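Hypothetical aldose 1-epimerase (Klebsiella pneumoniae subsp. pneumoniae MGH 78578, PDB 3TY1) probably binds carbohydrates, as do the galactose mutarotase-like proteins to which it is related, although its substrate and any epimerase activity remain unestablished. Local coordinates at residues L51-H54 and T60-L63; L72-E75 and R80-W83; Y210-G215 and L347-L352. All blocks are in the same frame, centred on the assembly; numbering follows the deposited sequence. Where two conformers were deposited one is given.

Contact 1: residues L51-H54 and T60-L63; sequences LTIH and TITL
In the beta hairpin of strands 49-55 and 60-64, Leu51 faces Leu63 and Ile53 faces Ile61 as antiparallel hydrogen-bonded pairs. Leu51 N donates to Leu63 O at 2.7 Å and Leu63 N returns a bond to Leu51 O. Ile53 N reaches Ile61 O at 2.8 Å, and Ile61 N returns a bond to Ile53 O. Thr52 and Thr62 form the non-hydrogen-bonded pair between them. Their hydroxyls are bridged by one water, 2.7 Å from Thr52 OG1 and 2.9 Å from Thr62 OG1. Thr52 CG2 is anti to the backbone N, with OG1 beside it (chi1 -53°), and meets Thr60 CG2 at 3.7 Å. The same methyl lies over the centre of the His54 ring, 3.5 Å above its plane. The hairpin supplies the two middle strands of a six-stranded antiparallel sheet in this supersandwich fold, between strands 33-39 and 70-76. On the face of Leu51, Ile53, Ile61 and Leu63 the contacts are apolar: Leu63 CD1 lies 4.0 Å from Leu51 CB. Leu51 and Ile53 also rest on Ile161, and Ile53 on Ile159, both of strand 159-169 in the ten-stranded sheet.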
loop_
_atom_site.group_PDB
_atom_site.type_symbol
_atom_site.label_atom_id
_atom_site.label_comp_id
_atom_site.label_asym_id
_atom_site.label_seq_id
_atom_site.Cartn_x
_atom_site.Cartn_y
_atom_site.Cartn_z
ATOM N N LEU A 51 -16.403 11.322 -9.405
ATOM C CA LEU A 51 -17.354 12.406 -9.231
ATOM C C LEU A 51 -17.584 12.964 -10.625
ATOM O O LEU A 51 -16.622 13.355 -11.309
ATOM C CB LEU A 51 -16.809 13.437 -8.246
ATOM C CG LEU A 51 -17.566 14.729 -7.989
ATOM C CD1 LEU A 51 -18.949 14.466 -7.478
ATOM C CD2 LEU A 51 -16.732 15.595 -6.936
ATOM N N THR A 52 -18.842 12.984 -11.045
ATOM C CA THR A 52 -19.203 13.319 -12.397
ATOM C C THR A 52 -20.251 14.419 -12.482
ATOM O O THR A 52 -21.290 14.353 -11.812
ATOM C CB THR A 52 -19.792 12.068 -13.097
ATOM O OG1 THR A 52 -18.876 10.949 -12.961
ATOM C CG2 THR A 52 -20.046 12.386 -14.582
ATOM N N ILE A 53 -20.009 15.403 -13.335
ATOM C CA ILE A 53 -21.037 16.338 -13.753
ATOM C C ILE A 53 -21.648 15.769 -15.045
ATOM O O ILE A 53 -20.956 15.670 -16.056
ATOM C CB ILE A 53 -20.486 17.723 -14.085
ATOM C CG1 ILE A 53 -19.831 18.344 -12.838
ATOM C CG2 ILE A 53 -21.669 18.593 -14.690
ATOM C CD1 ILE A 53 -18.998 19.659 -13.130
ATOM N N HIS A 54 -22.917 15.369 -14.995
ATOM C CA HIS A 54 -23.607 14.854 -16.180
ATOM C C HIS A 54 -24.422 15.989 -16.782
ATOM O O HIS A 54 -25.248 16.578 -16.101
ATOM C CB HIS A 54 -24.593 13.745 -15.837
ATOM C CG HIS A 54 -23.980 12.513 -15.241
ATOM N ND1 HIS A 54 -23.545 11.446 -16.012
ATOM C CD2 HIS A 54 -23.778 12.149 -13.942
ATOM C CE1 HIS A 54 -23.094 10.487 -15.215
ATOM N NE2 HIS A 54 -23.225 10.883 -13.955
ATOM N N THR A 60 -19.920 16.201 -20.193
ATOM C CA THR A 60 -20.001 15.274 -19.084
ATOM C C THR A 60 -18.566 15.124 -18.589
ATOM O O THR A 60 -17.654 14.747 -19.351
ATOM C CB THR A 60 -20.675 13.942 -19.452
ATOM O OG1 THR A 60 -22.053 14.201 -19.697
ATOM C CG2 THR A 60 -20.577 12.927 -18.246
ATOM N N ILE A 61 -18.344 15.514 -17.339
ATOM C CA ILE A 61 -17.000 15.620 -16.807
ATOM C C ILE A 61 -16.833 14.691 -15.628
ATOM O O ILE A 61 -17.582 14.815 -14.621
ATOM C CB ILE A 61 -16.731 17.073 -16.302
ATOM C CG1 ILE A 61 -16.895 18.087 -17.459
ATOM C CG2 ILE A 61 -15.332 17.140 -15.606
ATOM C CD1 ILE A 61 -16.836 19.608 -16.994
ATOM N N THR A 62 -15.868 13.778 -15.725
ATOM C CA THR A 62 -15.628 12.782 -14.680
ATOM C C THR A 62 -14.300 13.008 -14.087
ATOM O O THR A 62 -13.302 13.092 -14.811
ATOM C CB THR A 62 -15.683 11.346 -15.240
ATOM O OG1 THR A 62 -16.958 11.141 -15.843
ATOM C CG2 THR A 62 -15.455 10.305 -14.126
ATOM N N LEU A 63 -14.267 13.101 -12.766
ATOM C CA LEU A 63 -12.986 13.221 -12.056
ATOM C C LEU A 63 -12.943 12.216 -10.922
ATOM O O LEU A 63 -13.964 11.653 -10.588
ATOM C CB LEU A 63 -12.743 14.641 -11.617
ATOM C CG LEU A 63 -13.621 15.419 -10.692
ATOM C CD1 LEU A 63 -13.252 14.969 -9.253
ATOM C CD2 LEU A 63 -13.388 16.901 -10.836
HETATM O O HOH W 1 -18.767 9.055 -14.939
#

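Contact 2: residues L72-E75 and R80-W83; sequences LRIE and RMGW
Ile74 and Met81, a selenomethionine here, form the antiparallel hydrogen-bonded pair of a tight beta hairpin, strands 70-76 and 79-81. Met81 N donates to Ile74 O at 2.7 Å, and Ile74 N to Met81 O at 3.1 Å. Their side chains lie side by side and point the same way, CB to CB 3.8 Å, with the selenium alongside Ile74 CG1; both rest on Phe190 of strand 189-198. On the other face Glu75 and Arg80 make a non-hydrogen-bonded pair, and Arg80 CB sits 3.3 Å from Ile74 O. A chi1 of 72° sets Arg80 CG between its own backbone N and carbonyl carbon; from there the extended chain runs over the following backbone, so that Gly82 O and Trp83 N lie above one face of the guanidinium. Second-shell partners fix its end: NE bonds to Thr216 O and NH1 forms a salt bridge with Asp84. Just before Ile74, Leu72 and Arg73 both face Thr62 in a classic beta bulge. Where direct pairing of the hairpin has ended, one water joins the two segments, 2.8 Å from Leu72 O and accepting from Trp83 N at 3.1 Å.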
loop_
_atom_site.group_PDB
_atom_site.type_symbol
_atom_site.label_atom_id
_atom_site.label_comp_id
_atom_site.label_asym_id
_atom_site.label_seq_id
_atom_site.Cartn_x
_atom_site.Cartn_y
_atom_site.Cartn_z
ATOM N N LEU A 72 -10.712 12.315 -15.432
ATOM C CA LEU A 72 -10.669 11.026 -16.128
ATOM C C LEU A 72 -11.091 11.123 -17.594
ATOM O O LEU A 72 -10.444 10.571 -18.490
ATOM C CB LEU A 72 -11.589 10.032 -15.427
ATOM C CG LEU A 72 -11.286 9.644 -13.962
ATOM C CD1 LEU A 72 -12.045 8.366 -13.559
ATOM C CD2 LEU A 72 -9.868 9.461 -13.656
ATOM N N ARG A 73 -12.155 11.872 -17.824
ATOM C CA ARG A 73 -12.756 11.954 -19.146
ATOM C C ARG A 73 -13.712 13.135 -19.237
ATOM O O ARG A 73 -14.361 13.533 -18.260
ATOM C CB ARG A 73 -13.478 10.639 -19.495
ATOM C CG ARG A 73 -14.098 10.571 -20.875
ATOM C CD ARG A 73 -14.816 9.188 -21.062
ATOM N NE ARG A 73 -13.854 8.116 -21.300
ATOM C CZ ARG A 73 -14.145 6.812 -21.328
ATOM N NH1 ARG A 73 -15.380 6.374 -21.102
ATOM N NH2 ARG A 73 -13.183 5.945 -21.583
ATOM N N ILE A 74 -13.717 13.743 -20.429
ATOM C CA ILE A 74 -14.606 14.861 -20.767
ATOM C C ILE A 74 -15.303 14.448 -22.057
ATOM O O ILE A 74 -14.615 14.121 -23.003
ATOM C CB ILE A 74 -13.856 16.144 -21.016
ATOM C CG1 ILE A 74 -12.805 16.468 -19.925
ATOM C CG2 ILE A 74 -14.862 17.303 -21.225
ATOM C CD1 ILE A 74 -13.411 16.804 -18.598
ATOM N N GLU A 75 -16.643 14.404 -22.081
ATOM C CA GLU A 75 -17.405 13.945 -23.238
ATOM C C GLU A 75 -18.513 14.937 -23.550
ATOM O O GLU A 75 -19.229 15.380 -22.653
ATOM C CB GLU A 75 -18.101 12.568 -23.014
ATOM C CG GLU A 75 -17.227 11.415 -22.484
ATOM C CD GLU A 75 -18.009 10.267 -21.717
ATOM O OE1 GLU A 75 -18.443 10.416 -20.511
ATOM O OE2 GLU A 75 -18.125 9.170 -22.317
ATOM N N ARG A 80 -14.743 13.898 -27.461
ATOM C CA ARG A 80 -14.270 13.712 -26.093
ATOM C C ARG A 80 -12.858 14.165 -25.942
ATOM O O ARG A 80 -12.122 14.224 -26.921
ATOM C CB ARG A 80 -14.308 12.239 -25.668
ATOM C CG ARG A 80 -13.270 11.366 -26.308
ATOM C CD ARG A 80 -13.042 10.025 -25.591
ATOM N NE ARG A 80 -11.921 9.385 -26.298
ATOM C CZ ARG A 80 -11.369 8.203 -26.005
ATOM N NH1 ARG A 80 -11.772 7.481 -24.969
ATOM N NH2 ARG A 80 -10.373 7.759 -26.761
HETATM N N MSE A 81 -12.488 14.448 -24.691
HETATM C CA MSE A 81 -11.112 14.636 -24.308
HETATM C C MSE A 81 -10.796 13.404 -23.466
HETATM O O MSE A 81 -11.412 13.160 -22.414
HETATM C CB MSE A 81 -10.899 15.904 -23.467
HETATM C CG MSE A 81 -11.362 17.219 -24.106
HETATM SE SE MSE A 81 -10.867 18.682 -22.878
HETATM C CE MSE A 81 -11.897 19.963 -23.817
ATOM N N GLY A 82 -9.853 12.613 -23.929
ATOM C CA GLY A 82 -9.453 11.418 -23.198
ATOM C C GLY A 82 -8.862 10.421 -24.140
ATOM O O GLY A 82 -8.751 10.670 -25.382
ATOM N N TRP A 83 -8.524 9.272 -23.570
ATOM C CA TRP A 83 -7.878 8.188 -24.322
ATOM C C TRP A 83 -8.152 6.855 -23.666
ATOM O O TRP A 83 -8.665 6.802 -22.557
ATOM C CB TRP A 83 -6.370 8.440 -24.421
ATOM C CG TRP A 83 -5.611 8.437 -23.075
ATOM C CD1 TRP A 83 -5.726 9.323 -22.067
ATOM C CD2 TRP A 83 -4.575 7.507 -22.685
ATOM N NE1 TRP A 83 -4.864 8.990 -21.041
ATOM C CE2 TRP A 83 -4.149 7.875 -21.401
ATOM C CE3 TRP A 83 -3.993 6.379 -23.308
ATOM C CZ2 TRP A 83 -3.144 7.156 -20.694
ATOM C CZ3 TRP A 83 -3.015 5.661 -22.626
ATOM C CH2 TRP A 83 -2.585 6.060 -21.328
HETATM O O HOH W 2 -8.892 9.293 -20.457
#

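Contact 3: residues Y210-G215 and L347-L352; sequences YHSNFG and LTYTLL. With SO4 (sulfate ion), chain L.
Segments 210-214 and 347-352 run almost exactly parallel, 3° apart, but with their axes 11.4 Å from each other they meet through side chains across the interior of the sandwich and not as paired strands. Ser212 and Tyr349 make the polar link: OG and OH lie 2.7 Å apart in a hydrogen bond that either hydroxyl could donate. Ser212 OG comes in at the edge of the tyrosine ring, near its plane. With OG beside its backbone N (chi1 -48°), Ser212 also brings it to 3.0 Å from Tyr210 O, a second possible acceptor for the same proton. Two residues earlier on each strand, Leu347 lies over the Tyr210 ring. Its CD1 stands 4.0 Å from the ring centroid and only 8° off the normal, a CH-pi contact, while CD2 packs 4.0 Å from Tyr210 CB. The phenol end of Tyr210 is held elsewhere, by Asp194 and by the hydroxyl of Tyr119. His211 points from the other side of strand 204-214. Its ND1 donates to Asn213 OD1 at 2.7 Å, a short but bent bond that uses an amide-oxygen lone pair, with OD1 in the ring plane of His211; its NE2 donates to sulfate O3 at 2.8 Å. In the crystal these two bonds hold the rotation of the imidazole; the one to Asn213 belongs to the protein itself. The ion, probably from the crystallisation liquor, is also bound by His136; in the mutarotase clan such histidines commonly line the sugar pocket, and this may be its counterpart. Strand 204-214 lies between strands 114-119 and 311-318, whereas 342-352 lies between 189-198 and 285-291. Met114 and Ile288 each touch both Ser212 and Tyr349, and the Phe190 ring of strand 189-198 meets that of Tyr349 with the planes nearly parallel.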
loop_
_atom_site.group_PDB
_atom_site.type_symbol
_atom_site.label_atom_id
_atom_site.label_comp_id
_atom_site.label_asym_id
_atom_site.label_seq_id
_atom_site.Cartn_x
_atom_site.Cartn_y
_atom_site.Cartn_z
ATOM N N TYR A 210 0.723 19.972 -15.922
ATOM C CA TYR A 210 -0.687 19.669 -16.165
ATOM C C TYR A 210 -0.728 18.750 -17.392
ATOM O O TYR A 210 -0.798 19.200 -18.547
ATOM C CB TYR A 210 -1.476 20.963 -16.341
ATOM C CG TYR A 210 -1.757 21.604 -15.001
ATOM C CD1 TYR A 210 -0.817 22.371 -14.353
ATOM C CD2 TYR A 210 -2.964 21.360 -14.345
ATOM C CE1 TYR A 210 -1.080 22.901 -13.085
ATOM C CE2 TYR A 210 -3.233 21.900 -13.164
ATOM C CZ TYR A 210 -2.294 22.671 -12.513
ATOM O OH TYR A 210 -2.594 23.158 -11.269
ATOM N N HIS A 211 -0.651 17.454 -17.129
ATOM C CA HIS A 211 -0.418 16.439 -18.133
ATOM C C HIS A 211 -1.761 16.109 -18.780
ATOM O O HIS A 211 -2.542 15.310 -18.255
ATOM C CB HIS A 211 0.232 15.236 -17.414
ATOM C CG HIS A 211 0.935 14.268 -18.297
ATOM N ND1 HIS A 211 0.323 13.651 -19.364
ATOM C CD2 HIS A 211 2.169 13.707 -18.194
ATOM C CE1 HIS A 211 1.148 12.760 -19.887
ATOM N NE2 HIS A 211 2.283 12.784 -19.207
ATOM N N SER A 212 -2.032 16.747 -19.913
ATOM C CA SER A 212 -3.369 16.723 -20.533
ATOM C C SER A 212 -3.340 15.855 -21.781
ATOM O O SER A 212 -2.551 16.117 -22.705
ATOM C CB SER A 212 -3.819 18.159 -20.789
ATOM O OG SER A 212 -3.624 18.987 -19.613
ATOM N N ASN A 213 -4.224 14.854 -21.848
ATOM C CA ASN A 213 -4.081 13.731 -22.775
ATOM C C ASN A 213 -5.281 13.541 -23.675
ATOM O O ASN A 213 -6.406 13.437 -23.189
ATOM C CB ASN A 213 -3.795 12.464 -21.932
ATOM C CG ASN A 213 -2.743 12.733 -20.852
ATOM O OD1 ASN A 213 -1.677 13.216 -21.164
ATOM N ND2 ASN A 213 -3.063 12.462 -19.595
ATOM N N PHE A 214 -5.038 13.472 -24.986
ATOM C CA PHE A 214 -6.121 13.480 -25.986
ATOM C C PHE A 214 -5.868 12.349 -26.969
ATOM O O PHE A 214 -4.769 12.226 -27.497
ATOM C CB PHE A 214 -6.161 14.828 -26.749
ATOM C CG PHE A 214 -6.233 16.025 -25.846
ATOM C CD1 PHE A 214 -7.451 16.488 -25.360
ATOM C CD2 PHE A 214 -5.068 16.653 -25.420
ATOM C CE1 PHE A 214 -7.509 17.599 -24.495
ATOM C CE2 PHE A 214 -5.117 17.719 -24.553
ATOM C CZ PHE A 214 -6.358 18.222 -24.095
ATOM N N GLY A 215 -6.873 11.500 -27.165
ATOM C CA GLY A 215 -6.781 10.393 -28.123
ATOM C C GLY A 215 -7.871 10.588 -29.155
ATOM O O GLY A 215 -8.303 11.749 -29.440
ATOM N N LEU A 347 -6.202 27.581 -15.937
ATOM C CA LEU A 347 -6.232 26.965 -17.261
ATOM C C LEU A 347 -7.657 26.872 -17.761
ATOM O O LEU A 347 -8.572 26.630 -16.974
ATOM C CB LEU A 347 -5.592 25.563 -17.267
ATOM C CG LEU A 347 -4.120 25.408 -16.871
ATOM C CD1 LEU A 347 -4.011 25.241 -15.363
ATOM C CD2 LEU A 347 -3.522 24.195 -17.607
ATOM N N THR A 348 -7.849 27.073 -19.056
ATOM C CA THR A 348 -9.167 26.860 -19.678
ATOM C C THR A 348 -9.020 25.825 -20.783
ATOM O O THR A 348 -8.180 25.969 -21.676
ATOM C CB THR A 348 -9.742 28.175 -20.244
ATOM O OG1 THR A 348 -9.785 29.137 -19.187
ATOM C CG2 THR A 348 -11.130 27.958 -20.758
ATOM N N TYR A 349 -9.836 24.794 -20.704
ATOM C CA TYR A 349 -9.910 23.691 -21.663
ATOM C C TYR A 349 -11.204 23.814 -22.454
ATOM O O TYR A 349 -12.300 23.974 -21.866
ATOM C CB TYR A 349 -9.933 22.363 -20.911
ATOM C CG TYR A 349 -8.665 21.988 -20.217
ATOM C CD1 TYR A 349 -8.262 22.619 -19.020
ATOM C CD2 TYR A 349 -7.837 21.009 -20.748
ATOM C CE1 TYR A 349 -7.057 22.266 -18.384
ATOM C CE2 TYR A 349 -6.632 20.639 -20.117
ATOM C CZ TYR A 349 -6.254 21.285 -18.939
ATOM O OH TYR A 349 -5.077 20.907 -18.331
ATOM N N THR A 350 -11.091 23.810 -23.783
ATOM C CA THR A 350 -12.247 23.978 -24.618
ATOM C C THR A 350 -12.338 22.812 -25.592
ATOM O O THR A 350 -11.374 22.499 -26.316
ATOM C CB THR A 350 -12.204 25.295 -25.411
ATOM O OG1 THR A 350 -11.945 26.399 -24.526
ATOM C CG2 THR A 350 -13.525 25.521 -26.179
ATOM N N LEU A 351 -13.511 22.213 -25.650
ATOM C CA LEU A 351 -13.802 21.162 -26.610
ATOM C C LEU A 351 -14.354 21.865 -27.874
ATOM O O LEU A 351 -15.457 22.446 -27.892
ATOM C CB LEU A 351 -14.787 20.143 -26.021
ATOM C CG LEU A 351 -14.906 18.820 -26.820
ATOM C CD1 LEU A 351 -13.536 18.148 -26.879
ATOM C CD2 LEU A 351 -15.930 17.872 -26.217
ATOM N N LEU A 352 -13.547 21.819 -28.926
ATOM C CA LEU A 352 -13.832 22.477 -30.193
ATOM C C LEU A 352 -14.606 21.470 -31.034
ATOM O O LEU A 352 -14.154 20.323 -31.244
ATOM C CB LEU A 352 -12.503 22.887 -30.851
ATOM C CG LEU A 352 -11.448 23.646 -29.990
ATOM C CD1 LEU A 352 -10.126 23.740 -30.732
ATOM C CD2 LEU A 352 -11.942 25.032 -29.544
HETATM S S SO4 L . 4.874 10.157 -19.652
HETATM O O1 SO4 L . 3.778 9.239 -19.977
HETATM O O2 SO4 L . 5.341 10.854 -20.871
HETATM O O3 SO4 L . 4.444 11.153 -18.667
HETATM O O4 SO4 L . 5.967 9.375 -19.072
#

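From the N terminus, contact 1 closes the short hairpin turn between strands 49-55 and 60-64, and contact 2 closes the next hairpin, with four residues between its segments. Contact 3 follows and spans 131 residues. The three stand in series; none nests in or crosses another. Contacts 1 and 2 share one antiparallel sheet, joined where Thr60 N lies 2.7 Å from Glu75 O and Ile61 packs on Ile74. Contact 2 passes on to contact 3 through Gly82 O, 2.7 Å from Gly215 N, and through Met81 CE, which packs against the Thr350-Leu351 backbone. Contact 3 then ties the mixed sheet of strand 204-214 to the ten-stranded sheet.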